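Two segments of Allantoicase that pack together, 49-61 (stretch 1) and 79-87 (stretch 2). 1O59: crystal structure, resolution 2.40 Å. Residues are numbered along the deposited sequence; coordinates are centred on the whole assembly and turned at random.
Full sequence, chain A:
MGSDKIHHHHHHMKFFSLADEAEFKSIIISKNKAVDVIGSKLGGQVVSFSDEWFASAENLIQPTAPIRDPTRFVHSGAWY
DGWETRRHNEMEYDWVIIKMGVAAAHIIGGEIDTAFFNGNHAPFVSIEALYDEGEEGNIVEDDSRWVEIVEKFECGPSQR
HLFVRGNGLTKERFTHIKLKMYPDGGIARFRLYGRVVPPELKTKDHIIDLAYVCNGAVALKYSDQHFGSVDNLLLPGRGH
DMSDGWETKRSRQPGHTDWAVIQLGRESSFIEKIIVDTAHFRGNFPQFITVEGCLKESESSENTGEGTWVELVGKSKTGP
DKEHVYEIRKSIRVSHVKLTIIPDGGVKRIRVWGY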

# COMPACT_ATOMS: atom_id res chain seq x y z
N PHE A 49 -15.85 -15.32 -1.46
CA PHE A 49 -15.01 -16.29 -0.78
C PHE A 49 -15.77 -17.60 -0.78
O PHE A 49 -17.00 -17.63 -0.95
N SER A 50 -15.02 -18.68 -0.62
CA SER A 50 -15.56 -20.02 -0.52
C SER A 50 -16.23 -20.26 0.83
O SER A 50 -17.22 -20.96 0.94
N ASP A 51 -15.62 -19.71 1.87
CA ASP A 51 -15.96 -20.02 3.24
C ASP A 51 -15.21 -19.03 4.12
O ASP A 51 -14.23 -18.48 3.70
N GLU A 52 -15.69 -18.86 5.35
CA GLU A 52 -15.32 -17.79 6.28
C GLU A 52 -15.69 -18.26 7.70
O GLU A 52 -15.89 -17.44 8.59
N TRP A 53 -15.86 -19.56 7.91
CA TRP A 53 -16.59 -20.03 9.06
C TRP A 53 -16.08 -19.45 10.39
O TRP A 53 -16.89 -19.00 11.21
N PHE A 54 -14.78 -19.48 10.61
CA PHE A 54 -14.22 -19.10 11.91
C PHE A 54 -13.80 -17.64 12.02
O PHE A 54 -13.68 -17.12 13.13
N ALA A 55 -13.57 -16.98 10.88
CA ALA A 55 -13.02 -15.64 10.90
C ALA A 55 -13.09 -15.07 9.50
O ALA A 55 -12.86 -15.81 8.55
N SER A 56 -13.39 -13.78 9.37
CA SER A 56 -13.74 -13.18 8.07
C SER A 56 -12.58 -13.00 7.18
O SER A 56 -11.56 -12.52 7.61
N ALA A 57 -12.83 -13.28 5.91
CA ALA A 57 -11.93 -12.98 4.81
C ALA A 57 -11.52 -11.52 4.77
O ALA A 57 -10.42 -11.19 4.40
N GLU A 58 -12.41 -10.65 5.17
CA GLU A 58 -12.16 -9.21 5.14
C GLU A 58 -10.96 -8.78 5.98
O GLU A 58 -10.37 -7.71 5.72
N ASN A 59 -10.63 -9.59 6.99
CA ASN A 59 -9.47 -9.30 7.84
C ASN A 59 -8.16 -9.30 7.07
O ASN A 59 -7.25 -8.56 7.43
N LEU A 60 -8.08 -10.07 5.99
CA LEU A 60 -6.83 -10.26 5.24
C LEU A 60 -6.21 -8.98 4.73
O LEU A 60 -4.99 -8.91 4.62
N ILE A 61 -7.05 -7.99 4.39
CA ILE A 61 -6.57 -6.75 3.74
C ILE A 61 -6.56 -5.52 4.62
O ILE A 61 -6.27 -4.39 4.14
N TRP A 79 -12.98 -15.19 18.36
CA TRP A 79 -12.29 -14.17 17.54
C TRP A 79 -10.92 -14.66 17.06
O TRP A 79 -10.16 -15.29 17.80
N TYR A 80 -10.63 -14.35 15.80
CA TYR A 80 -9.29 -14.47 15.24
C TYR A 80 -9.13 -13.34 14.24
O TYR A 80 -10.06 -13.05 13.46
N ASP A 81 -7.97 -12.70 14.26
CA ASP A 81 -7.72 -11.55 13.42
C ASP A 81 -7.18 -12.08 12.10
O ASP A 81 -5.96 -12.13 11.86
N GLY A 82 -8.12 -12.51 11.28
CA GLY A 82 -7.78 -13.26 10.09
C GLY A 82 -8.92 -13.93 9.39
O GLY A 82 -10.08 -13.83 9.78
N TRP A 83 -8.56 -14.62 8.32
CA TRP A 83 -9.49 -15.44 7.58
C TRP A 83 -9.27 -16.88 8.00
O TRP A 83 -8.13 -17.36 7.94
N GLU A 84 -10.31 -17.56 8.47
CA GLU A 84 -10.19 -18.95 8.79
C GLU A 84 -11.44 -19.73 8.41
O GLU A 84 -12.57 -19.32 8.73
N THR A 85 -11.23 -20.85 7.72
CA THR A 85 -12.33 -21.64 7.16
C THR A 85 -12.59 -22.89 7.94
O THR A 85 -11.80 -23.29 8.77
N ARG A 86 -13.73 -23.50 7.67
CA ARG A 86 -14.09 -24.74 8.34
C ARG A 86 -13.11 -25.84 7.96
O ARG A 86 -12.39 -25.75 6.96
N ARG A 87 -13.10 -26.89 8.75
CA ARG A 87 -12.23 -28.01 8.50
C ARG A 87 -12.76 -28.95 7.41
O ARG A 87 -13.96 -28.97 7.08

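The two stretches run antiparallel but share a single bridge, Ala55 with Glu84, and side chains add to the joining. Glu84 N donates to Ala55 O at 3.1 Å, and Phe54 N donates to Glu84 O at 2.9 Å.

The apolar centre is Trp83, a t rotamer (chi1 177°) and buried. The CB of Ala57 lies over one face of its indole, 4.1 Å from the centroid of the five-membered ring, a CH-pi contact in which a small methyl can settle close to a flat surface. Leu60, in the m, t rotamer, starts out sideways but its end comes nearer, bringing CD2 to 3.7 Å from Trp83 CB. Ala55 points toward stretch 2, its CB 4.0 Å from Tyr80 CB. Phe54 (m) also points in; its ring edge meets the backbone of Thr85, with CD2 3.5 Å from Thr85 O.

Polar groups complete the fit. Tryptophan carries one ring N-H, and burial makes an acceptor valuable: Trp83 NE1 donates to Asp51 O at 2.8 Å, near the ring plane. Asp51 (t) points toward stretch 2, where its OD2 accepts from Arg86 N at 2.8 Å and, within its own stretch, from Trp53 N at 3.1 Å. One carboxylate oxygen thus ties together two backbone amides. Arg86 (p, p, t) lays a face of its guanidinium over Asp51 CB; the salt bridge from Asp51 OD2 to Arg86 NH1 is long, 4.0 Å, and rests on charge alone, since no N-H points at the oxygen. Asn59 (m) points in as well, beside Gly82.

Water extends the contact beyond the bridge. Water 1 donates to Phe54 O at 2.8 Å and accepts from Tyr80 N at 2.9 Å. Water 2 accepts from Ser56 N at 3.3 Å and donates weakly to Tyr80 O at 3.4 Å.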

# COMPACT_ATOMS: atom_id res chain seq x y z
CB PHE A 49 -14.66 -15.81 0.66
CG PHE A 49 -15.86 -15.29 1.41
CD1 PHE A 49 -16.69 -16.17 2.11
CD2 PHE A 49 -16.21 -13.94 1.36
CE1 PHE A 49 -17.84 -15.71 2.75
CE2 PHE A 49 -17.34 -13.47 2.02
CZ PHE A 49 -18.17 -14.37 2.71
CB SER A 50 -14.42 -21.05 -0.68
OG SER A 50 -13.39 -20.85 0.27
CB ASP A 51 -15.52 -21.42 3.62
CG ASP A 51 -16.05 -21.83 4.97
OD1 ASP A 51 -17.27 -22.08 5.08
OD2 ASP A 51 -15.35 -21.91 5.99
CB GLU A 52 -16.25 -16.59 5.97
CG GLU A 52 -15.56 -15.30 5.72
CD GLU A 52 -16.48 -14.09 5.74
OE1 GLU A 52 -17.65 -14.14 6.16
OE2 GLU A 52 -15.97 -13.03 5.37
CB TRP A 53 -16.64 -21.58 9.12
CG TRP A 53 -17.32 -22.01 10.35
CD1 TRP A 53 -16.74 -22.24 11.57
CD2 TRP A 53 -18.72 -22.19 10.54
NE1 TRP A 53 -17.70 -22.56 12.50
CE2 TRP A 53 -18.93 -22.53 11.90
CE3 TRP A 53 -19.84 -22.10 9.70
CZ2 TRP A 53 -20.19 -22.79 12.44
CZ3 TRP A 53 -21.13 -22.38 10.25
CH2 TRP A 53 -21.29 -22.70 11.60
CB PHE A 54 -13.05 -20.00 12.28
CG PHE A 54 -13.47 -21.39 12.67
CD1 PHE A 54 -14.16 -21.62 13.85
CD2 PHE A 54 -13.17 -22.49 11.85
CE1 PHE A 54 -14.55 -22.91 14.22
CE2 PHE A 54 -13.57 -23.77 12.20
CZ PHE A 54 -14.27 -23.99 13.38
CB ALA A 55 -11.59 -15.68 11.39
CB SER A 56 -14.31 -11.77 8.21
OG SER A 56 -15.22 -11.75 9.28
CB ALA A 57 -12.61 -13.37 3.50
CB GLU A 58 -13.39 -8.46 5.66
CG GLU A 58 -13.74 -7.26 4.83
CD GLU A 58 -14.84 -6.44 5.44
OE1 GLU A 58 -15.87 -7.06 5.92
OE2 GLU A 58 -14.69 -5.17 5.43
CB ASN A 59 -9.37 -10.27 9.02
CG ASN A 59 -10.50 -10.09 10.03
OD1 ASN A 59 -11.12 -11.07 10.45
ND2 ASN A 59 -10.77 -8.86 10.40
CB LEU A 60 -7.06 -11.14 4.02
CG LEU A 60 -7.49 -12.57 4.25
CD1 LEU A 60 -7.94 -13.21 2.96
CD2 LEU A 60 -6.37 -13.37 4.85
CB ILE A 61 -7.34 -6.43 2.45
CG1 ILE A 61 -8.84 -6.31 2.70
CG2 ILE A 61 -7.11 -7.49 1.39
CD1 ILE A 61 -9.59 -5.76 1.47
CB TRP A 79 -12.14 -12.85 18.30
CG TRP A 79 -11.08 -11.86 17.72
CD1 TRP A 79 -9.78 -11.64 18.18
CD2 TRP A 79 -11.26 -10.95 16.62
NE1 TRP A 79 -9.16 -10.67 17.42
CE2 TRP A 79 -10.04 -10.22 16.46
CE3 TRP A 79 -12.33 -10.67 15.74
CZ2 TRP A 79 -9.87 -9.24 15.46
CZ3 TRP A 79 -12.16 -9.72 14.74
CH2 TRP A 79 -10.94 -9.00 14.61
CB TYR A 80 -9.17 -15.78 14.52
CG TYR A 80 -8.24 -16.82 15.09
CD1 TYR A 80 -8.74 -18.01 15.65
CD2 TYR A 80 -6.84 -16.67 14.98
CE1 TYR A 80 -7.87 -19.02 16.11
CE2 TYR A 80 -5.96 -17.66 15.45
CZ TYR A 80 -6.48 -18.83 16.01
OH TYR A 80 -5.62 -19.82 16.45
CB ASP A 81 -6.73 -10.62 14.09
CG ASP A 81 -6.62 -9.29 13.40
OD1 ASP A 81 -7.14 -9.12 12.25
OD2 ASP A 81 -6.02 -8.34 13.94
CB TRP A 83 -9.21 -15.30 6.09
CG TRP A 83 -10.05 -16.17 5.21
CD1 TRP A 83 -11.38 -16.42 5.35
CD2 TRP A 83 -9.63 -16.87 4.06
NE1 TRP A 83 -11.81 -17.24 4.36
CE2 TRP A 83 -10.76 -17.54 3.53
CE3 TRP A 83 -8.39 -17.01 3.40
CZ2 TRP A 83 -10.70 -18.33 2.35
CZ3 TRP A 83 -8.33 -17.80 2.22
CH2 TRP A 83 -9.48 -18.46 1.72
CB GLU A 84 -9.86 -19.17 10.28
CG GLU A 84 -9.60 -20.65 10.59
CD GLU A 84 -9.54 -20.96 12.06
OE1 GLU A 84 -9.65 -20.01 12.88
OE2 GLU A 84 -9.35 -22.16 12.40
CB THR A 85 -12.02 -22.02 5.70
OG1 THR A 85 -10.77 -22.74 5.59
CG2 THR A 85 -11.88 -20.71 4.85
CB ARG A 86 -15.52 -25.15 7.98
CG ARG A 86 -15.82 -25.18 6.48
CD ARG A 86 -15.43 -26.43 5.71
NE ARG A 86 -15.44 -26.09 4.30
CZ ARG A 86 -14.50 -25.38 3.69
NH1 ARG A 86 -13.41 -24.97 4.34
NH2 ARG A 86 -14.66 -25.07 2.43
CB ARG A 87 -12.06 -28.85 9.76
CG ARG A 87 -11.50 -28.14 10.97
CD ARG A 87 -10.96 -29.18 12.01
NE ARG A 87 -10.50 -28.57 13.26
CZ ARG A 87 -9.97 -29.25 14.26
NH1 ARG A 87 -9.76 -30.56 14.15
NH2 ARG A 87 -9.64 -28.60 15.37
O HOH W 1 -13.20 -14.79 14.63
O HOH W 2 -13.18 -12.27 12.28